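Ddb_g0293866 (Dictyostelium discoideum, PDB 5LW6) binds ADP-ribose through this macrodomain, the C-terminal part of a longer protein that probably helps to sense DNA damage. Local coordinates at residues P158-K161 against Q162-M166; E165-T169 against G170-K174; K174-K177 against N178-N182. All blocks are in the same frame, centred on the assembly; numbering follows the deposited sequence.

Interaction 1: residues P158-K161 against Q162-M166; sequences PQNK and QLYEM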
loop_
_atom_site.group_PDB
_atom_site.type_symbol
_atom_site.label_atom_id
_atom_site.label_comp_id
_atom_site.label_asym_id
_atom_site.label_seq_id
_atom_site.Cartn_x
_atom_site.Cartn_y
_atom_site.Cartn_z
ATOM N N PRO A 158 14.132 8.143 -0.250
ATOM C CA PRO A 158 14.986 7.551 -1.262
ATOM C C PRO A 158 14.367 6.297 -1.904
ATOM O O PRO A 158 14.691 5.948 -3.064
ATOM C CB PRO A 158 16.250 7.199 -0.484
ATOM C CG PRO A 158 16.240 8.106 0.663
ATOM C CD PRO A 158 14.809 8.180 1.072
ATOM N N GLN A 159 13.489 5.619 -1.163
ATOM C CA GLN A 159 12.828 4.413 -1.678
ATOM C C GLN A 159 11.672 4.644 -2.638
ATOM O O GLN A 159 11.212 3.680 -3.286
ATOM C CB GLN A 159 12.327 3.585 -0.506
ATOM C CG GLN A 159 13.460 2.851 0.203
ATOM C CD GLN A 159 14.379 3.756 1.013
ATOM O OE1 GLN A 159 13.954 4.632 1.762
ATOM N NE2 GLN A 159 15.644 3.540 0.854
ATOM N N ASN A 160 11.147 5.857 -2.671
ATOM C CA ASN A 160 10.083 6.199 -3.657
ATOM C C ASN A 160 10.446 7.396 -4.501
ATOM O O ASN A 160 9.616 8.033 -5.090
ATOM C CB ASN A 160 8.717 6.324 -2.984
ATOM C CG ASN A 160 8.646 7.429 -1.972
ATOM O OD1 ASN A 160 9.488 8.331 -1.946
ATOM N ND2 ASN A 160 7.616 7.395 -1.162
ATOM N N LYS A 161 11.736 7.621 -4.634
ATOM C CA LYS A 161 12.246 8.665 -5.510
ATOM C C LYS A 161 11.691 8.593 -6.903
ATOM O O LYS A 161 11.278 9.588 -7.477
ATOM C CB LYS A 161 13.796 8.524 -5.516
ATOM C CG LYS A 161 14.535 9.490 -6.440
ATOM C CD LYS A 161 16.035 9.221 -6.300
ATOM C CE LYS A 161 16.916 10.334 -6.923
ATOM N NZ LYS A 161 16.567 10.578 -8.331
ATOM N N GLN A 162 11.613 7.392 -7.445
ATOM C CA GLN A 162 11.214 7.231 -8.893
ATOM C C GLN A 162 9.779 7.610 -9.108
ATOM O O GLN A 162 9.459 8.341 -10.014
ATOM C CB GLN A 162 11.474 5.816 -9.364
ATOM C CG GLN A 162 11.035 5.486 -10.748
ATOM C CD GLN A 162 11.773 6.309 -11.798
ATOM O OE1 GLN A 162 13.000 6.453 -11.772
ATOM N NE2 GLN A 162 11.012 6.911 -12.682
ATOM N N LEU A 163 8.921 7.157 -8.177
ATOM C CA LEU A 163 7.544 7.602 -8.152
ATOM C C LEU A 163 7.409 9.129 -8.119
ATOM O O LEU A 163 6.689 9.685 -8.916
ATOM C CB LEU A 163 6.805 6.939 -7.006
ATOM C CG LEU A 163 5.387 7.412 -6.762
ATOM C CD1 LEU A 163 4.401 6.897 -7.838
ATOM C CD2 LEU A 163 4.960 7.008 -5.366
ATOM N N TYR A 164 8.119 9.765 -7.205
ATOM C CA TYR A 164 8.038 11.211 -7.013
ATOM C C TYR A 164 8.549 11.955 -8.244
ATOM O O TYR A 164 7.919 12.914 -8.622
ATOM C CB TYR A 164 8.796 11.635 -5.752
ATOM C CG TYR A 164 7.921 11.565 -4.516
ATOM C CD1 TYR A 164 7.502 10.362 -3.957
ATOM C CD2 TYR A 164 7.397 12.721 -3.930
ATOM C CE1 TYR A 164 6.670 10.341 -2.866
ATOM C CE2 TYR A 164 6.570 12.680 -2.850
ATOM C CZ TYR A 164 6.180 11.497 -2.311
ATOM O OH TYR A 164 5.287 11.450 -1.252
ATOM N N GLU A 165 9.592 11.440 -8.912
ATOM C CA GLU A 165 10.044 12.079 -10.155
ATOM C C GLU A 165 8.992 12.058 -11.241
ATOM O O GLU A 165 8.801 13.020 -11.963
ATOM C CB GLU A 165 11.326 11.442 -10.565
ATOM C CG GLU A 165 12.324 12.036 -9.620
ATOM C CD GLU A 165 13.707 11.469 -9.614
ATOM O OE1 GLU A 165 14.387 11.813 -8.627
ATOM O OE2 GLU A 165 14.145 10.724 -10.524
HETATM N N MSE A 166 8.209 10.998 -11.248
HETATM C CA MSE A 166 7.171 10.828 -12.175
HETATM C C MSE A 166 5.972 11.715 -11.901
HETATM O O MSE A 166 5.280 12.016 -12.792
HETATM C CB MSE A 166 6.771 9.337 -12.190
HETATM C CG MSE A 166 7.927 8.481 -12.693
HETATM SE SE MSE A 166 7.476 6.559 -12.311
HETATM C CE MSE A 166 6.303 6.322 -13.872
HETATM O O HOH W 1 6.484 9.626 0.551
#
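N160 lays its amide along the CD1–CE1 side of the Y164 ring, four residues on: OD1 of N160 is 3.5 Å from CD1 of Y164, and the amide plane is turned 36° from the ring plane. N160 is the N-cap of the helix, with CG between the backbone N and the carbonyl carbon (chi1 63°), but the side chain makes no capping bond; OD1 accepts from T157 N, just upstream. ND2 donates to water 1 (3.0 Å), which also meets OH of Y164 (2.8 Å). An amide suits the place, offering acceptor and donor at once. Replacing N160 by an alanine is likely to leave T157 N without its acceptor and to cut the water bridge to Y164. The helical bonds Y164 N to N160 O (3.1 Å) and E165 N to K161 O (2.9 Å) set the turn. Outside, the K161 chain bends at its end, bringing NZ to OE1 of E165 in a salt bridge whose modelled length, 2.5 Å, is doubtfully short. The N160 loop follows strand 145-149, whose T148 is weakly bonded to ND2; L163 packs on L205 of helix 204-207, and Y164 meets T169, F172 and E173 of helix 169-179.

Interaction 2: residues E165-T169 against G170-K174; sequences EMLDT and GTFEK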
loop_
_atom_site.group_PDB
_atom_site.type_symbol
_atom_site.label_atom_id
_atom_site.label_comp_id
_atom_site.label_asym_id
_atom_site.label_seq_id
_atom_site.Cartn_x
_atom_site.Cartn_y
_atom_site.Cartn_z
ATOM N N GLU A 165 9.592 11.440 -8.912
ATOM C CA GLU A 165 10.044 12.079 -10.155
ATOM C C GLU A 165 8.992 12.058 -11.241
ATOM O O GLU A 165 8.801 13.020 -11.963
ATOM C CB GLU A 165 11.326 11.442 -10.565
ATOM C CG GLU A 165 12.324 12.036 -9.620
ATOM C CD GLU A 165 13.707 11.469 -9.614
ATOM O OE1 GLU A 165 14.387 11.813 -8.627
ATOM O OE2 GLU A 165 14.145 10.724 -10.524
HETATM N N MSE A 166 8.209 10.998 -11.248
HETATM C CA MSE A 166 7.171 10.828 -12.175
HETATM C C MSE A 166 5.972 11.715 -11.901
HETATM O O MSE A 166 5.280 12.016 -12.792
HETATM C CB MSE A 166 6.771 9.337 -12.190
HETATM C CG MSE A 166 7.927 8.481 -12.693
HETATM SE SE MSE A 166 7.476 6.559 -12.311
HETATM C CE MSE A 166 6.303 6.322 -13.872
ATOM N N LEU A 167 5.757 12.099 -10.643
ATOM C CA LEU A 167 4.618 12.925 -10.193
ATOM C C LEU A 167 4.971 14.410 -10.284
ATOM O O LEU A 167 4.066 15.235 -10.365
ATOM C CB LEU A 167 4.275 12.610 -8.719
ATOM C CG LEU A 167 3.648 11.223 -8.469
ATOM C CD1 LEU A 167 3.748 10.772 -7.026
ATOM C CD2 LEU A 167 2.201 11.236 -8.953
ATOM N N ASP A 168 6.287 14.668 -10.311
ATOM C CA ASP A 168 6.956 15.955 -10.008
ATOM C C ASP A 168 6.959 16.229 -8.507
ATOM O O ASP A 168 5.913 16.531 -7.934
ATOM C CB ASP A 168 6.323 17.143 -10.705
ATOM C CG ASP A 168 7.178 18.419 -10.524
ATOM O OD1 ASP A 168 8.199 18.532 -11.233
ATOM O OD2 ASP A 168 6.886 19.231 -9.615
ATOM N N THR A 169 8.114 16.073 -7.890
ATOM C CA THR A 169 8.260 16.132 -6.431
ATOM C C THR A 169 7.642 17.373 -5.810
ATOM O O THR A 169 6.854 17.273 -4.888
ATOM C CB THR A 169 9.721 16.033 -6.047
ATOM O OG1 THR A 169 10.221 14.777 -6.502
ATOM C CG2 THR A 169 9.918 16.110 -4.545
ATOM N N GLY A 170 8.006 18.546 -6.339
ATOM C CA GLY A 170 7.535 19.797 -5.727
ATOM C C GLY A 170 6.031 19.883 -5.807
ATOM O O GLY A 170 5.337 20.221 -4.820
ATOM N N THR A 171 5.485 19.508 -6.965
ATOM C CA THR A 171 4.059 19.625 -7.160
ATOM C C THR A 171 3.331 18.659 -6.199
ATOM O O THR A 171 2.387 19.037 -5.521
ATOM C CB THR A 171 3.614 19.321 -8.597
ATOM O OG1 THR A 171 4.364 20.156 -9.517
ATOM C CG2 THR A 171 2.111 19.602 -8.718
ATOM N N PHE A 172 3.802 17.410 -6.167
ATOM C CA PHE A 172 3.085 16.426 -5.382
ATOM C C PHE A 172 3.198 16.758 -3.865
ATOM O O PHE A 172 2.223 16.586 -3.124
ATOM C CB PHE A 172 3.612 15.058 -5.684
ATOM C CG PHE A 172 2.773 13.941 -5.097
ATOM C CD1 PHE A 172 1.557 13.605 -5.633
ATOM C CD2 PHE A 172 3.258 13.143 -4.041
ATOM C CE1 PHE A 172 0.778 12.600 -5.077
ATOM C CE2 PHE A 172 2.491 12.166 -3.486
ATOM C CZ PHE A 172 1.263 11.866 -4.029
ATOM N N GLU A 173 4.341 17.205 -3.439
ATOM C CA GLU A 173 4.565 17.514 -2.026
ATOM C C GLU A 173 3.714 18.679 -1.545
ATOM O O GLU A 173 3.220 18.657 -0.424
ATOM C CB GLU A 173 6.020 17.765 -1.781
ATOM C CG GLU A 173 6.852 16.482 -1.815
ATOM C CD GLU A 173 8.274 16.675 -1.294
ATOM O OE1 GLU A 173 8.692 17.865 -1.060
ATOM O OE2 GLU A 173 9.009 15.681 -1.089
ATOM N N LYS A 174 3.545 19.654 -2.408
ATOM C CA LYS A 174 2.660 20.770 -2.183
ATOM C C LYS A 174 1.194 20.377 -2.073
ATOM O O LYS A 174 0.537 20.783 -1.136
ATOM C CB LYS A 174 2.845 21.807 -3.261
ATOM C CG LYS A 174 2.074 23.096 -3.022
ATOM C CD LYS A 174 1.965 23.886 -4.298
ATOM C CE LYS A 174 3.104 24.872 -4.365
ATOM N NZ LYS A 174 3.098 25.539 -5.693
#
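D168 and T171 supply the polar side-chain part of this corner. A single carboxylate oxygen, OD2 of D168, accepts twice: from N of T171 at 3.0 Å, on its anti side and close to the carboxylate plane, and from OG1 of T171 at 2.7 Å, well above that plane. With CG of D168 opposite the backbone nitrogen (chi1 -172°), the carboxylate swings forward over the start of the new helix. D168 is thus the N-cap of helix 169-179, and its positive phi (74°) also makes it the residue at which helix 161-167 stops.

The backbone bonds follow at once. F172 N donates to O of D168 at 2.9 Å, and E173 N reaches O of T169 at the same length, 2.9 Å, giving the first turn its i to i+4 pattern.

The apolar part lies on another side of the turn. CD1 of L167 stands 3.7 Å above the centre of the F172 ring, only 5° off its normal, a CH-pi contact well centred on the ring. A branched leucine can offer one methyl to the face while CB still meets CB of F172.

Of mixed character is the pair T169 and E173, which run side by side: the methyl CG2 of the threonine lies beside the glutamate carboxylate, 3.6 Å from OE2, an oxygen whose hydrogen bond is to K156 N.

D168 alone both ends one helix and caps the next. A carboxylate set at the amino end of a helix, accepting hydrogen bonds from both a backbone N-H and a hydroxyl, is probably favoured in its charged form by the helix dipole, while the buried leucine and phenylalanine pack across the corner through contacts that need no polar partner.

Interaction 3: residues K174-K177 against N178-N182; sequences KVTK and NLYPN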
loop_
_atom_site.group_PDB
_atom_site.type_symbol
_atom_site.label_atom_id
_atom_site.label_comp_id
_atom_site.label_asym_id
_atom_site.label_seq_id
_atom_site.Cartn_x
_atom_site.Cartn_y
_atom_site.Cartn_z
ATOM N N LYS A 174 3.545 19.654 -2.408
ATOM C CA LYS A 174 2.660 20.770 -2.183
ATOM C C LYS A 174 1.194 20.377 -2.073
ATOM O O LYS A 174 0.537 20.783 -1.136
ATOM C CB LYS A 174 2.845 21.807 -3.261
ATOM C CG LYS A 174 2.074 23.096 -3.022
ATOM C CD LYS A 174 1.965 23.886 -4.298
ATOM C CE LYS A 174 3.104 24.872 -4.365
ATOM N NZ LYS A 174 3.098 25.539 -5.693
ATOM N N VAL A 175 0.707 19.568 -3.015
ATOM C CA VAL A 175 -0.594 19.033 -2.936
ATOM C C VAL A 175 -0.767 18.196 -1.648
ATOM O O VAL A 175 -1.800 18.317 -1.015
ATOM C CB VAL A 175 -0.922 18.168 -4.161
ATOM C CG1 VAL A 175 -2.201 17.448 -3.914
ATOM C CG2 VAL A 175 -1.039 19.034 -5.417
ATOM N N THR A 176 0.227 17.389 -1.281
ATOM C CA THR A 176 0.151 16.535 -0.091
ATOM C C THR A 176 -0.027 17.388 1.181
ATOM O O THR A 176 -0.930 17.127 1.968
ATOM C CB THR A 176 1.373 15.649 -0.004
ATOM O OG1 THR A 176 1.447 14.843 -1.223
ATOM C CG2 THR A 176 1.329 14.754 1.240
ATOM N N LYS A 177 0.812 18.413 1.271
ATOM C CA LYS A 177 0.837 19.365 2.427
ATOM C C LYS A 177 -0.503 20.148 2.504
ATOM O O LYS A 177 -1.014 20.421 3.568
ATOM C CB LYS A 177 2.086 20.249 2.257
ATOM C CG LYS A 177 2.711 21.064 3.425
ATOM C CD LYS A 177 2.814 20.413 4.839
ATOM C CE LYS A 177 2.709 21.463 5.963
ATOM N NZ LYS A 177 1.720 22.569 5.686
ATOM N N ASN A 178 -1.094 20.468 1.381
ATOM C CA ASN A 178 -2.402 21.107 1.361
ATOM C C ASN A 178 -3.490 20.232 1.831
ATOM O O ASN A 178 -4.370 20.645 2.587
ATOM C CB ASN A 178 -2.717 21.696 -0.006
ATOM C CG ASN A 178 -2.005 22.993 -0.219
ATOM O OD1 ASN A 178 -1.698 23.727 0.749
ATOM N ND2 ASN A 178 -1.743 23.319 -1.473
ATOM N N LEU A 179 -3.387 18.956 1.518
ATOM C CA LEU A 179 -4.412 18.081 1.979
ATOM C C LEU A 179 -4.258 17.627 3.465
ATOM O O LEU A 179 -5.262 17.308 4.113
ATOM C CB LEU A 179 -4.473 16.830 1.041
ATOM C CG LEU A 179 -5.087 16.982 -0.350
ATOM C CD1 LEU A 179 -4.860 15.645 -1.071
ATOM C CD2 LEU A 179 -6.571 17.335 -0.327
ATOM N N TYR A 180 -3.020 17.501 3.921
ATOM C CA TYR A 180 -2.671 16.934 5.206
ATOM C C TYR A 180 -1.689 17.818 5.894
ATOM O O TYR A 180 -0.496 17.512 6.012
ATOM C CB TYR A 180 -2.057 15.532 5.005
ATOM C CG TYR A 180 -2.998 14.636 4.231
ATOM C CD1 TYR A 180 -4.231 14.242 4.763
ATOM C CD2 TYR A 180 -2.649 14.187 2.968
ATOM C CE1 TYR A 180 -5.109 13.393 4.058
ATOM C CE2 TYR A 180 -3.530 13.329 2.236
ATOM C CZ TYR A 180 -4.762 12.979 2.777
ATOM O OH TYR A 180 -5.664 12.185 2.095
ATOM N N PRO A 181 -2.179 18.988 6.324
ATOM C CA PRO A 181 -1.257 19.992 6.786
ATOM C C PRO A 181 -0.568 19.602 8.087
ATOM O O PRO A 181 0.478 20.146 8.404
ATOM C CB PRO A 181 -2.160 21.244 6.961
ATOM C CG PRO A 181 -3.543 20.761 6.933
ATOM C CD PRO A 181 -3.540 19.505 6.113
ATOM N N ASN A 182 -1.170 18.705 8.839
ATOM C CA ASN A 182 -0.653 18.254 10.131
ATOM C C ASN A 182 0.177 16.962 9.993
ATOM O O ASN A 182 0.548 16.360 10.955
ATOM C CB ASN A 182 -1.825 18.051 11.113
ATOM C CG ASN A 182 -2.538 19.335 11.389
ATOM O OD1 ASN A 182 -1.905 20.366 11.422
ATOM N ND2 ASN A 182 -3.871 19.304 11.411
HETATM O O HOH W 2 1.347 23.046 0.357
#
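O of T176 is approached by two backbone donors as the helix runs out: N of Y180 at 2.9 Å, nearly in line with the carbonyl, and N of L179 at 3.1 Å in a weak bond. The main bond of L179 N goes instead to O of V175, also at 3.1 Å. Two residues before T176, O of K174 accepts from N of N178 at 3.0 Å and from water 2 at 2.8 Å; the same water bonds weakly to OD1 of N178, linking that side chain to the K174 carbonyl.

At the next step the pattern breaks. P181 has no N-H to give to O of K177, and in its stead CA of P181 comes within 3.3 Å of that oxygen in a CA-H...O contact. Proline therefore suits the place just beyond the last helical turn, where Y180 has already left helical angles.

V175 and L179, a turn apart, put CG1 and CD1 4.3 Å from each other, a loose apolar pair. With CG of Y180 anti to the carbonyl carbon (chi1 -56°), its ring is directed to strand 189-193 and has CB of L179 over one face, near the rim.

V175, T176, L179 and Y180 all rest on I192 of strand 189-193, an outermost strand of the sheet; Y180 also stacks edge-to-face on Y190, and its hydroxyl bonds to O of P191.

From the N terminus the three contacts succeed one another along two successive helices, each overlapping the next and bridging a few residues without a long loop. Interaction 1 closes the first turn of helix 161-167, which follows the loop after strand 145-149. Interaction 2 shares E165 and M166 with it and turns the corner into helix 169-179; the two also touch in space through the Y164 side chain. Interaction 3 shares K174 with interaction 2 and ends the second helix, its centre about 18 Å from that of interaction 1. None crosses another. Together they carry the chain from the loop after strand 145-149 toward strand 189-193, at the border of the sheet, against which the second helix packs.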